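PDB 3TTY: beta-galactosidase from Bacillus circulans subsp. alkalophilus, which probably hydrolyses terminal beta-linked galactose residues from beta-galactosides as a trimeric glycoside hydrolase with a TIM-barrel catalytic domain. Local coordinates for residues W182-W187 / N213-I217; V446-L450 / K465-R471; L546-I550 / Y583-S587. All blocks are in the same frame, centred on the assembly; numbering follows the deposited sequence.

In the fold
The chain first builds the eight-stranded barrel, and interaction 1 falls within that part: it closes the loops between helix 175-181 and helix 215-243, both lying between barrel strands 142-146 and 249-253. Interaction 2 follows in the trimerisation domain, closing a short excursion through strand 455-458, so that the loop after strand 441-444 meets the start of helix 468-477. Interaction 3 comes last, tying strand 546-552 to the end of strand 580-585 across a longer excursion. The three run in series; none nests in or crosses another. Interactions 2 and 3 share one domain, their centres 22 Å apart, and interaction 1 has its centre 27 and 28 Å from theirs.

Interaction 1: W182-W187 / N213-I217; sequences WNTSFW and NFQGI
Ile217 lies under the indole of Trp182, its CG1 3.4 Å from the centroid of the six-membered ring and only 11° off the ring normal, a CH-pi contact made almost square to the face. The indole reaches this place with CG anti to the carbonyl carbon (chi1 -81°), bringing the pyrrole side alongside Gly216, whose lack of a side chain lets CD1 come close. Trp182 NE1 sits 3.2 Å from Gly216 O and is hydrogen-bonded to Asp220. With an alanine here, Ile217 would probably lose its aromatic cover and the Asp220 carboxylate its indole N-H. The backbones are joined through a water that donates to Trp182 O (2.8 Å) and accepts from Gly216 N (3.0 Å).

All this lies between the fourth and fifth strands of the TIM barrel: Asn183 ends helix 175-181 in a Schellman motif, and Phe214 is the N-cap residue of helix 215-243. Phe214 is the second large contributor, pushing the edge of its ring into the type I turn formed by Asn183 to Phe186. Its CZ points at Phe186 O, 3.3 Å away and in the ring plane, while the two phenyl rings meet obliquely, with planes 51° apart. His189 stacks on Phe214.

Farther along, CD1 of Trp187 lies over the centre of the Phe186 ring, and the edge of the Trp187 indole meets the Asn213 amide, CZ3 to OD1 3.5 Å. Trp187 also meets Phe45 and Arg111 of the second subunit and comes within about 4 Å of a bound galactose.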
ATOM      1  N   TRP A 182      -8.434  12.537  29.257  1.00 17.02           N
ATOM      2  CA  TRP A 182      -7.772  11.623  28.327  1.00 21.81           C
ATOM      3  C   TRP A 182      -7.858  10.164  28.754  1.00 18.96           C
ATOM      4  O   TRP A 182      -7.396   9.276  28.034  1.00 17.96           O
ATOM      5  CB  TRP A 182      -6.294  12.002  28.165  1.00 17.56           C
ATOM      6  CG  TRP A 182      -6.053  13.132  27.219  1.00 19.01           C
ATOM      7  CD1 TRP A 182      -6.991  13.812  26.507  1.00 16.66           C
ATOM      8  CD2 TRP A 182      -4.784  13.703  26.862  1.00 14.44           C
ATOM      9  NE1 TRP A 182      -6.390  14.779  25.741  1.00 16.34           N
ATOM     10  CE2 TRP A 182      -5.035  14.725  25.929  1.00 15.63           C
ATOM     11  CE3 TRP A 182      -3.466  13.453  27.247  1.00 13.82           C
ATOM     12  CZ2 TRP A 182      -4.019  15.492  25.365  1.00 12.72           C
ATOM     13  CZ3 TRP A 182      -2.460  14.217  26.694  1.00 15.03           C
ATOM     14  CH2 TRP A 182      -2.743  15.223  25.757  1.00 14.63           C
ATOM     15  N   ASN A 183      -8.436   9.923  29.928  1.00 19.79           N
ATOM     16  CA  ASN A 183      -8.499   8.579  30.521  1.00 15.99           C
ATOM     17  C   ASN A 183      -7.134   7.879  30.658  1.00 16.15           C
ATOM     18  O   ASN A 183      -6.983   6.706  30.335  1.00 16.70           O
ATOM     19  CB  ASN A 183      -9.467   7.692  29.741  1.00 16.56           C
ATOM     20  CG  ASN A 183     -10.199   6.722  30.641  1.00 22.29           C
ATOM     21  OD1 ASN A 183     -10.739   7.122  31.676  1.00 17.51           O
ATOM     22  ND2 ASN A 183     -10.180   5.439  30.288  1.00 18.36           N
ATOM     23  N   THR A 184      -6.140   8.596  31.156  1.00 17.73           N
ATOM     24  CA  THR A 184      -4.778   8.096  31.109  1.00 16.40           C
ATOM     25  C   THR A 184      -4.473   6.955  32.088  1.00 19.74           C
ATOM     26  O   THR A 184      -3.370   6.416  32.074  1.00 18.26           O
ATOM     27  CB  THR A 184      -3.764   9.222  31.323  1.00 19.12           C
ATOM     28  OG1 THR A 184      -3.914   9.749  32.646  1.00 17.76           O
ATOM     29  CG2 THR A 184      -3.980  10.335  30.306  1.00 17.70           C
ATOM     30  N   SER A 185      -5.420   6.584  32.946  1.00 21.29           N
ATOM     31  CA  SER A 185      -5.174   5.413  33.791  1.00 20.48           C
ATOM     32  C   SER A 185      -5.137   4.153  32.921  1.00 21.01           C
ATOM     33  O   SER A 185      -4.593   3.124  33.333  1.00 22.59           O
ATOM     34  CB  SER A 185      -6.195   5.290  34.913  1.00 19.45           C
ATOM     35  OG  SER A 185      -7.465   4.980  34.388  1.00 27.60           O
ATOM     36  N   PHE A 186      -5.704   4.251  31.717  1.00 18.04           N
ATOM     37  CA  PHE A 186      -5.618   3.189  30.706  1.00 19.62           C
ATOM     38  C   PHE A 186      -4.179   3.104  30.180  1.00 21.08           C
ATOM     39  O   PHE A 186      -3.552   4.126  29.917  1.00 18.69           O
ATOM     40  CB  PHE A 186      -6.591   3.487  29.555  1.00 18.34           C
ATOM     41  CG  PHE A 186      -6.608   2.442  28.452  1.00 17.78           C
ATOM     42  CD1 PHE A 186      -7.233   1.223  28.637  1.00 18.43           C
ATOM     43  CD2 PHE A 186      -6.048   2.713  27.213  1.00 19.14           C
ATOM     44  CE1 PHE A 186      -7.277   0.283  27.619  1.00 20.71           C
ATOM     45  CE2 PHE A 186      -6.077   1.774  26.188  1.00 19.02           C
ATOM     46  CZ  PHE A 186      -6.692   0.559  26.390  1.00 18.62           C
ATOM     47  N   TRP A 187      -3.670   1.881  30.032  1.00 19.91           N
ATOM     48  CA  TRP A 187      -2.292   1.635  29.591  1.00 17.62           C
ATOM     49  C   TRP A 187      -1.223   2.476  30.316  1.00 20.34           C
ATOM     50  O   TRP A 187      -0.297   2.993  29.689  1.00 19.18           O
ATOM     51  CB  TRP A 187      -2.153   1.791  28.063  1.00 20.15           C
ATOM     52  CG  TRP A 187      -2.877   0.724  27.258  1.00 18.61           C
ATOM     53  CD1 TRP A 187      -3.648  -0.291  27.749  1.00 17.02           C
ATOM     54  CD2 TRP A 187      -2.891   0.580  25.827  1.00 20.28           C
ATOM     55  NE1 TRP A 187      -4.147  -1.048  26.720  1.00 21.58           N
ATOM     56  CE2 TRP A 187      -3.697  -0.540  25.529  1.00 20.65           C
ATOM     57  CE3 TRP A 187      -2.304   1.292  24.772  1.00 19.40           C
ATOM     58  CZ2 TRP A 187      -3.940  -0.965  24.219  1.00 19.79           C
ATOM     59  CZ3 TRP A 187      -2.540   0.876  23.474  1.00 19.81           C
ATOM     60  CH2 TRP A 187      -3.355  -0.249  23.205  1.00 23.13           C
ATOM     61  N   ASN A 213      -3.853   4.880  19.531  1.00 20.45           N
ATOM     62  CA  ASN A 213      -4.033   4.205  20.809  1.00 20.73           C
ATOM     63  C   ASN A 213      -4.791   5.080  21.811  1.00 24.15           C
ATOM     64  O   ASN A 213      -5.441   4.577  22.726  1.00 17.39           O
ATOM     65  CB  ASN A 213      -2.673   3.865  21.401  1.00 20.95           C
ATOM     66  CG  ASN A 213      -1.918   2.851  20.578  1.00 20.44           C
ATOM     67  OD1 ASN A 213      -2.473   1.848  20.147  1.00 22.38           O
ATOM     68  ND2 ASN A 213      -0.650   3.113  20.347  1.00 22.35           N
ATOM     69  N   PHE A 214      -4.689   6.396  21.629  1.00 25.12           N
ATOM     70  CA  PHE A 214      -5.253   7.360  22.566  1.00 23.72           C
ATOM     71  C   PHE A 214      -6.031   8.458  21.848  1.00 21.48           C
ATOM     72  O   PHE A 214      -5.467   9.502  21.530  1.00 16.05           O
ATOM     73  CB  PHE A 214      -4.135   7.966  23.433  1.00 22.36           C
ATOM     74  CG  PHE A 214      -4.013   7.309  24.762  1.00 22.80           C
ATOM     75  CD1 PHE A 214      -3.382   6.079  24.885  1.00 23.07           C
ATOM     76  CD2 PHE A 214      -4.592   7.882  25.888  1.00 21.64           C
ATOM     77  CE1 PHE A 214      -3.314   5.442  26.121  1.00 23.06           C
ATOM     78  CE2 PHE A 214      -4.523   7.249  27.116  1.00 19.07           C
ATOM     79  CZ  PHE A 214      -3.887   6.028  27.230  1.00 17.86           C
ATOM     80  N   GLN A 215      -7.324   8.240  21.602  1.00 22.65           N
ATOM     81  CA  GLN A 215      -8.052   9.184  20.746  1.00 22.53           C
ATOM     82  C   GLN A 215      -8.133  10.589  21.350  1.00 21.54           C
ATOM     83  O   GLN A 215      -8.160  11.586  20.622  1.00 15.56           O
ATOM     84  CB  GLN A 215      -9.427   8.668  20.248  1.00 20.10           C
ATOM     85  CG  GLN A 215      -9.908   7.301  20.726  1.00 26.11           C
ATOM     86  CD  GLN A 215      -9.025   6.127  20.322  1.00 25.16           C
ATOM     87  OE1 GLN A 215      -8.135   5.739  21.073  1.00 27.28           O
ATOM     88  NE2 GLN A 215      -9.295   5.533  19.160  1.00 23.17           N
ATOM     89  N   GLY A 216      -8.133  10.671  22.678  1.00 21.73           N
ATOM     90  CA  GLY A 216      -8.227  11.952  23.344  1.00 14.92           C
ATOM     91  C   GLY A 216      -7.076  12.863  22.967  1.00 18.60           C
ATOM     92  O   GLY A 216      -7.258  14.067  22.742  1.00 18.99           O
ATOM     93  N   ILE A 217      -5.883  12.286  22.903  1.00 16.66           N
ATOM     94  CA  ILE A 217      -4.696  13.022  22.497  1.00 14.44           C
ATOM     95  C   ILE A 217      -4.773  13.408  21.007  1.00 14.98           C
ATOM     96  O   ILE A 217      -4.563  14.556  20.637  1.00 13.96           O
ATOM     97  CB  ILE A 217      -3.438  12.180  22.773  1.00 16.90           C
ATOM     98  CG1 ILE A 217      -3.382  11.804  24.256  1.00 19.48           C
ATOM     99  CG2 ILE A 217      -2.183  12.928  22.362  1.00 15.77           C
ATOM    100  CD1 ILE A 217      -2.146  11.004  24.648  1.00 20.14           C
TER
HETATM  101  O   HOH W   1      -7.914   9.191  25.238  1.00 20.96           O

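Interaction 2: V446-L450 / K465-R471; sequences VEEDL and KPGFAER
Arg471 reaches out of the first turn of its helix to hydrogen-bond Val446 O through NH2, at 2.8 Å with an N-H...O angle of 146°. The donor stands above the carbonyl plane, 38° out of it, so the bond uses no lone-pair direction. A water donates to both Val446 O and Glu448 O, bridging the two carbonyls of the loop. With its chain bent at chi3 (47°), the guanidinium lies between loop 446-450 and the start of its own helix: Glu447 CA packs over one face, 3.7 Å from NH2, and Gly467 O lies toward the other.

Val446 O also faces the edge of the Phe468 ring, 3.5 Å from CD1. Beside it the valine side chain crosses the ring at about a right angle, CB to CD1 3.8 Å. Leu450 CD2 rests on Arg471 CG at 4.2 Å. Lys465 brushes Val446 with its CD and sends its ammonium into salt bridges with Glu406 and Asp404.

The contact sets the loop between strands 441-444 and 455-458 against the N-terminal end of helix 468-477, which links the neighbouring parallel strands 455-458 and 481-485 in a beta-alpha-beta crossover, as in the glutaminase-like alpha/beta fold expected for the trimerisation domain.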
ATOM      1  N   VAL A 446     -23.689  21.976  14.593  1.00 12.95           N
ATOM      2  CA  VAL A 446     -24.435  21.475  15.724  1.00 15.58           C
ATOM      3  C   VAL A 446     -24.881  22.617  16.634  1.00 21.69           C
ATOM      4  O   VAL A 446     -25.697  22.399  17.528  1.00 24.10           O
ATOM      5  CB  VAL A 446     -23.615  20.451  16.549  1.00 18.47           C
ATOM      6  CG1 VAL A 446     -23.364  19.202  15.742  1.00 13.56           C
ATOM      7  CG2 VAL A 446     -22.303  21.070  17.046  1.00 13.54           C
ATOM      8  N   GLU A 447     -24.349  23.822  16.403  1.00 17.89           N
ATOM      9  CA  GLU A 447     -24.630  24.993  17.238  1.00 19.46           C
ATOM     10  C   GLU A 447     -25.624  25.979  16.637  1.00 21.84           C
ATOM     11  O   GLU A 447     -25.956  26.981  17.264  1.00 23.23           O
ATOM     12  CB  GLU A 447     -23.346  25.760  17.530  1.00 21.15           C
ATOM     13  CG  GLU A 447     -22.399  25.025  18.425  1.00 37.29           C
ATOM     14  CD  GLU A 447     -20.975  25.513  18.290  1.00 59.77           C
ATOM     15  OE1 GLU A 447     -20.050  24.655  18.330  1.00 61.57           O
ATOM     16  OE2 GLU A 447     -20.788  26.750  18.146  1.00 57.59           O
ATOM     17  N   GLU A 448     -26.068  25.724  15.416  1.00 19.10           N
ATOM     18  CA  GLU A 448     -26.953  26.651  14.721  1.00 20.41           C
ATOM     19  C   GLU A 448     -28.281  26.841  15.474  1.00 22.36           C
ATOM     20  O   GLU A 448     -28.793  25.913  16.093  1.00 19.20           O
ATOM     21  CB  GLU A 448     -27.225  26.145  13.298  1.00 16.96           C
ATOM     22  CG  GLU A 448     -28.015  27.115  12.437  1.00 19.84           C
ATOM     23  CD  GLU A 448     -27.320  28.453  12.305  1.00 25.33           C
ATOM     24  OE1 GLU A 448     -26.181  28.481  11.801  1.00 24.21           O
ATOM     25  OE2 GLU A 448     -27.905  29.478  12.723  1.00 28.87           O
ATOM     26  N   ASP A 449     -28.821  28.053  15.420  1.00 20.85           N
ATOM     27  CA  ASP A 449     -30.153  28.333  15.935  1.00 26.03           C
ATOM     28  C   ASP A 449     -31.163  27.445  15.200  1.00 25.65           C
ATOM     29  O   ASP A 449     -31.324  27.551  13.993  1.00 28.27           O
ATOM     30  CB  ASP A 449     -30.484  29.817  15.735  1.00 25.06           C
ATOM     31  CG  ASP A 449     -31.974  30.112  15.860  1.00 36.20           C
ATOM     32  OD1 ASP A 449     -32.670  29.425  16.643  1.00 33.83           O
ATOM     33  OD2 ASP A 449     -32.449  31.037  15.161  1.00 45.07           O
ATOM     34  N   LEU A 450     -31.822  26.555  15.930  1.00 26.18           N
ATOM     35  CA  LEU A 450     -32.656  25.533  15.313  1.00 24.81           C
ATOM     36  C   LEU A 450     -34.073  26.033  15.048  1.00 27.11           C
ATOM     37  O   LEU A 450     -34.871  25.348  14.409  1.00 28.01           O
ATOM     38  CB  LEU A 450     -32.700  24.298  16.214  1.00 20.98           C
ATOM     39  CG  LEU A 450     -31.798  23.100  15.907  1.00 29.67           C
ATOM     40  CD1 LEU A 450     -30.582  23.497  15.088  1.00 23.55           C
ATOM     41  CD2 LEU A 450     -31.390  22.352  17.187  1.00 21.36           C
ATOM     42  N   LYS A 465     -21.898  17.495  22.269  1.00 22.49           N
ATOM     43  CA  LYS A 465     -21.197  18.572  22.963  1.00 23.11           C
ATOM     44  C   LYS A 465     -22.126  19.247  23.971  1.00 24.10           C
ATOM     45  O   LYS A 465     -23.342  19.112  23.871  1.00 21.71           O
ATOM     46  CB  LYS A 465     -20.684  19.606  21.957  1.00 19.82           C
ATOM     47  CG  LYS A 465     -19.721  19.064  20.904  1.00 24.65           C
ATOM     48  CD  LYS A 465     -19.333  20.177  19.944  1.00 24.97           C
ATOM     49  CE  LYS A 465     -18.482  19.673  18.785  1.00 26.11           C
ATOM     50  NZ  LYS A 465     -17.991  20.823  17.965  1.00 24.45           N
ATOM     51  N   PRO A 466     -21.555  19.986  24.937  1.00 22.33           N
ATOM     52  CA  PRO A 466     -22.368  20.651  25.963  1.00 24.07           C
ATOM     53  C   PRO A 466     -23.419  21.547  25.318  1.00 26.19           C
ATOM     54  O   PRO A 466     -23.124  22.226  24.319  1.00 23.76           O
ATOM     55  CB  PRO A 466     -21.350  21.503  26.729  1.00 20.71           C
ATOM     56  CG  PRO A 466     -20.036  20.827  26.501  1.00 23.67           C
ATOM     57  CD  PRO A 466     -20.116  20.252  25.110  1.00 27.00           C
ATOM     58  N   GLY A 467     -24.626  21.534  25.878  1.00 20.68           N
ATOM     59  CA  GLY A 467     -25.718  22.348  25.374  1.00 23.89           C
ATOM     60  C   GLY A 467     -26.464  21.764  24.182  1.00 27.51           C
ATOM     61  O   GLY A 467     -27.568  22.204  23.862  1.00 29.88           O
ATOM     62  N   PHE A 468     -25.877  20.778  23.514  1.00 19.99           N
ATOM     63  CA  PHE A 468     -26.509  20.223  22.324  1.00 23.80           C
ATOM     64  C   PHE A 468     -27.820  19.493  22.641  1.00 21.84           C
ATOM     65  O   PHE A 468     -28.867  19.819  22.073  1.00 21.41           O
ATOM     66  CB  PHE A 468     -25.530  19.335  21.545  1.00 18.33           C
ATOM     67  CG  PHE A 468     -26.127  18.668  20.324  1.00 15.87           C
ATOM     68  CD1 PHE A 468     -26.141  19.308  19.101  1.00 18.27           C
ATOM     69  CD2 PHE A 468     -26.624  17.380  20.395  1.00 17.22           C
ATOM     70  CE1 PHE A 468     -26.664  18.685  17.967  1.00 17.88           C
ATOM     71  CE2 PHE A 468     -27.150  16.755  19.274  1.00 20.51           C
ATOM     72  CZ  PHE A 468     -27.169  17.412  18.054  1.00 13.57           C
ATOM     73  N   ALA A 469     -27.772  18.516  23.537  1.00 16.74           N
ATOM     74  CA  ALA A 469     -28.990  17.778  23.898  1.00 24.78           C
ATOM     75  C   ALA A 469     -30.124  18.708  24.342  1.00 23.21           C
ATOM     76  O   ALA A 469     -31.272  18.516  23.959  1.00 19.52           O
ATOM     77  CB  ALA A 469     -28.708  16.740  24.972  1.00 20.02           C
ATOM     78  N   GLU A 470     -29.788  19.710  25.147  1.00 23.46           N
ATOM     79  CA  GLU A 470     -30.770  20.664  25.639  1.00 28.26           C
ATOM     80  C   GLU A 470     -31.376  21.403  24.459  1.00 30.82           C
ATOM     81  O   GLU A 470     -32.601  21.605  24.376  1.00 26.86           O
ATOM     82  CB  GLU A 470     -30.101  21.655  26.587  1.00 29.09           C
ATOM     83  CG  GLU A 470     -31.048  22.392  27.520  1.00 43.80           C
ATOM     84  CD  GLU A 470     -30.299  23.189  28.593  1.00 64.23           C
ATOM     85  OE1 GLU A 470     -29.134  22.829  28.898  1.00 64.46           O
ATOM     86  OE2 GLU A 470     -30.867  24.176  29.123  1.00 59.64           O
ATOM     87  N   ARG A 471     -30.501  21.791  23.538  1.00 27.21           N
ATOM     88  CA  ARG A 471     -30.915  22.527  22.358  1.00 25.82           C
ATOM     89  C   ARG A 471     -31.892  21.705  21.513  1.00 24.29           C
ATOM     90  O   ARG A 471     -32.910  22.229  21.083  1.00 25.44           O
ATOM     91  CB  ARG A 471     -29.693  22.982  21.557  1.00 30.08           C
ATOM     92  CG  ARG A 471     -29.924  24.189  20.641  1.00 40.12           C
ATOM     93  CD  ARG A 471     -28.614  24.963  20.370  1.00 32.74           C
ATOM     94  NE  ARG A 471     -27.529  24.057  20.010  1.00 25.68           N
ATOM     95  CZ  ARG A 471     -26.383  23.943  20.681  1.00 31.04           C
ATOM     96  NH1 ARG A 471     -26.145  24.708  21.744  1.00 30.01           N
ATOM     97  NH2 ARG A 471     -25.467  23.064  20.281  1.00 22.76           N
TER
HETATM   98  O   HOH W   2     -28.150  23.609  17.582  1.00 29.64           O

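Interaction 3: L546-I550 / Y583-S587; sequences LCDVI and YYVAS
Asp548 grips residues 583-587 twice, by its backbone N-H at Ala586 and its carboxylate at Tyr584. The N-H points at Ala586 O along an almost straight bond, 2.8 Å from Asp548 N at 171° and in the carbonyl plane, and Asp548 OD2 accepts from Tyr584 OH at 2.6 Å. The two stretches belong to different sheets of the trimerisation domain: 546-550 lies in a strand paired antiparallel with strand 512-519, while 583-585 ends a strand of the large mixed sheet, and the contact laces one to the other where the chain turns at Ala586.

The carboxylate comes to the edge of the Tyr584 ring, near its plane and turned 22° from it, with the oxygen met nearly along its C-O axis. This buried pair is consistent with the tyrosine hydroxyl stabilising the negative charge. Tyr584 gets there with CG anti to the backbone N (chi1 -166°), which swings the ring across to strand 546-552. A third bond runs from Ser587 OG to Leu546 O, 2.7 Å, with the donor tilted from the carbonyl plane.

Outside these bonds, Ile550 runs past Tyr584 in the opposite sense, its CD1 4.0 Å from CD2 of the ring, and the same methyl carbon lies 4.3 Å from Ala586 CB. Thr573 of strand 570-577 touches both Ile550 and Tyr584. Ala514 and Ile517, on the partner strand 512-519, pack against Asp548. Tyr561 packs against Ala586, and its OH is hydrogen-bonded to Asp548 O, the same oxygen that lies 3.7 Å from Ala586 CB.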
ATOM      1  N   LEU A 546     -23.851  -0.940   9.904  1.00 22.65           N
ATOM      2  CA  LEU A 546     -24.014  -1.182  11.338  1.00 20.57           C
ATOM      3  C   LEU A 546     -25.475  -1.364  11.709  1.00 17.10           C
ATOM      4  O   LEU A 546     -26.346  -0.728  11.138  1.00 19.97           O
ATOM      5  CB  LEU A 546     -23.395  -0.047  12.166  1.00 20.99           C
ATOM      6  CG  LEU A 546     -21.863   0.004  12.230  1.00 21.48           C
ATOM      7  CD1 LEU A 546     -21.352   1.444  12.292  1.00 21.78           C
ATOM      8  CD2 LEU A 546     -21.325  -0.814  13.392  1.00 19.89           C
ATOM      9  N   CYS A 547     -25.737  -2.229  12.679  1.00 18.85           N
ATOM     10  CA  CYS A 547     -27.092  -2.437  13.172  1.00 21.36           C
ATOM     11  C   CYS A 547     -27.126  -2.219  14.672  1.00 23.65           C
ATOM     12  O   CYS A 547     -26.530  -2.984  15.430  1.00 19.77           O
ATOM     13  CB  CYS A 547     -27.589  -3.847  12.843  1.00 22.30           C
ATOM     14  SG  CYS A 547     -27.852  -4.186  11.071  1.00 26.53           S
ATOM     15  N   ASP A 548     -27.817  -1.167  15.098  1.00 17.81           N
ATOM     16  CA  ASP A 548     -28.049  -0.942  16.520  1.00 23.01           C
ATOM     17  C   ASP A 548     -29.143  -1.878  17.023  1.00 21.35           C
ATOM     18  O   ASP A 548     -30.200  -1.979  16.407  1.00 25.72           O
ATOM     19  CB  ASP A 548     -28.478   0.506  16.754  1.00 20.35           C
ATOM     20  CG  ASP A 548     -27.551   1.242  17.694  1.00 25.58           C
ATOM     21  OD1 ASP A 548     -26.696   0.572  18.323  1.00 26.46           O
ATOM     22  OD2 ASP A 548     -27.686   2.482  17.814  1.00 22.15           O
ATOM     23  N   VAL A 549     -28.907  -2.565  18.137  1.00 24.04           N
ATOM     24  CA  VAL A 549     -29.959  -3.392  18.745  1.00 22.76           C
ATOM     25  C   VAL A 549     -30.579  -2.577  19.863  1.00 24.03           C
ATOM     26  O   VAL A 549     -29.919  -2.325  20.868  1.00 27.79           O
ATOM     27  CB  VAL A 549     -29.393  -4.704  19.306  1.00 22.26           C
ATOM     28  CG1 VAL A 549     -30.491  -5.535  19.976  1.00 22.15           C
ATOM     29  CG2 VAL A 549     -28.725  -5.491  18.200  1.00 22.60           C
ATOM     30  N   ILE A 550     -31.822  -2.129  19.691  1.00 21.69           N
ATOM     31  CA  ILE A 550     -32.376  -1.128  20.617  1.00 22.12           C
ATOM     32  C   ILE A 550     -33.668  -1.551  21.312  1.00 22.71           C
ATOM     33  O   ILE A 550     -34.293  -2.535  20.923  1.00 22.98           O
ATOM     34  CB  ILE A 550     -32.626   0.202  19.898  1.00 23.72           C
ATOM     35  CG1 ILE A 550     -33.828   0.083  18.957  1.00 23.59           C
ATOM     36  CG2 ILE A 550     -31.394   0.613  19.107  1.00 18.92           C
ATOM     37  CD1 ILE A 550     -34.154   1.375  18.253  1.00 22.90           C
ATOM     38  N   TYR A 583     -37.069  10.707  15.449  1.00 24.08           N
ATOM     39  CA  TYR A 583     -36.962   9.449  14.725  1.00 17.84           C
ATOM     40  C   TYR A 583     -35.559   8.880  14.858  1.00 15.97           C
ATOM     41  O   TYR A 583     -34.575   9.547  14.554  1.00 19.70           O
ATOM     42  CB  TYR A 583     -37.288   9.671  13.242  1.00 22.75           C
ATOM     43  CG  TYR A 583     -38.732  10.042  12.962  1.00 21.84           C
ATOM     44  CD1 TYR A 583     -39.673   9.061  12.664  1.00 21.83           C
ATOM     45  CD2 TYR A 583     -39.152  11.366  12.990  1.00 22.28           C
ATOM     46  CE1 TYR A 583     -40.987   9.384  12.399  1.00 18.82           C
ATOM     47  CE2 TYR A 583     -40.468  11.696  12.739  1.00 23.99           C
ATOM     48  CZ  TYR A 583     -41.381  10.696  12.444  1.00 23.69           C
ATOM     49  OH  TYR A 583     -42.692  11.013  12.183  1.00 22.63           O
ATOM     50  N   TYR A 584     -35.467   7.638  15.307  1.00 18.82           N
ATOM     51  CA  TYR A 584     -34.183   6.972  15.424  1.00 18.58           C
ATOM     52  C   TYR A 584     -34.063   5.908  14.343  1.00 19.57           C
ATOM     53  O   TYR A 584     -34.918   5.032  14.234  1.00 20.93           O
ATOM     54  CB  TYR A 584     -34.061   6.327  16.794  1.00 18.07           C
ATOM     55  CG  TYR A 584     -32.667   5.895  17.170  1.00 19.28           C
ATOM     56  CD1 TYR A 584     -31.827   6.748  17.873  1.00 21.49           C
ATOM     57  CD2 TYR A 584     -32.195   4.627  16.852  1.00 19.99           C
ATOM     58  CE1 TYR A 584     -30.550   6.358  18.234  1.00 21.67           C
ATOM     59  CE2 TYR A 584     -30.902   4.224  17.209  1.00 19.57           C
ATOM     60  CZ  TYR A 584     -30.093   5.095  17.904  1.00 19.46           C
ATOM     61  OH  TYR A 584     -28.821   4.729  18.277  1.00 17.85           O
ATOM     62  N   VAL A 585     -33.005   5.990  13.542  1.00 20.57           N
ATOM     63  CA  VAL A 585     -32.789   5.034  12.456  1.00 18.43           C
ATOM     64  C   VAL A 585     -31.626   4.138  12.834  1.00 23.62           C
ATOM     65  O   VAL A 585     -30.464   4.564  12.760  1.00 25.37           O
ATOM     66  CB  VAL A 585     -32.469   5.755  11.119  1.00 19.47           C
ATOM     67  CG1 VAL A 585     -32.381   4.749   9.986  1.00 15.51           C
ATOM     68  CG2 VAL A 585     -33.525   6.814  10.814  1.00 18.29           C
ATOM     69  N   ALA A 586     -31.930   2.900  13.227  1.00 20.01           N
ATOM     70  CA  ALA A 586     -30.938   2.035  13.883  1.00 21.88           C
ATOM     71  C   ALA A 586     -29.927   1.375  12.959  1.00 20.40           C
ATOM     72  O   ALA A 586     -29.063   0.639  13.416  1.00 22.25           O
ATOM     73  CB  ALA A 586     -31.631   0.973  14.751  1.00 21.25           C
ATOM     74  N   SER A 587     -30.035   1.626  11.661  1.00 21.17           N
ATOM     75  CA  SER A 587     -29.077   1.073  10.715  1.00 20.16           C
ATOM     76  C   SER A 587     -28.859   2.063   9.581  1.00 17.82           C
ATOM     77  O   SER A 587     -29.474   3.133   9.557  1.00 22.54           O
ATOM     78  CB  SER A 587     -29.571  -0.269  10.173  1.00 22.64           C
ATOM     79  OG  SER A 587     -28.543  -0.969   9.512  1.00 20.58           O
TER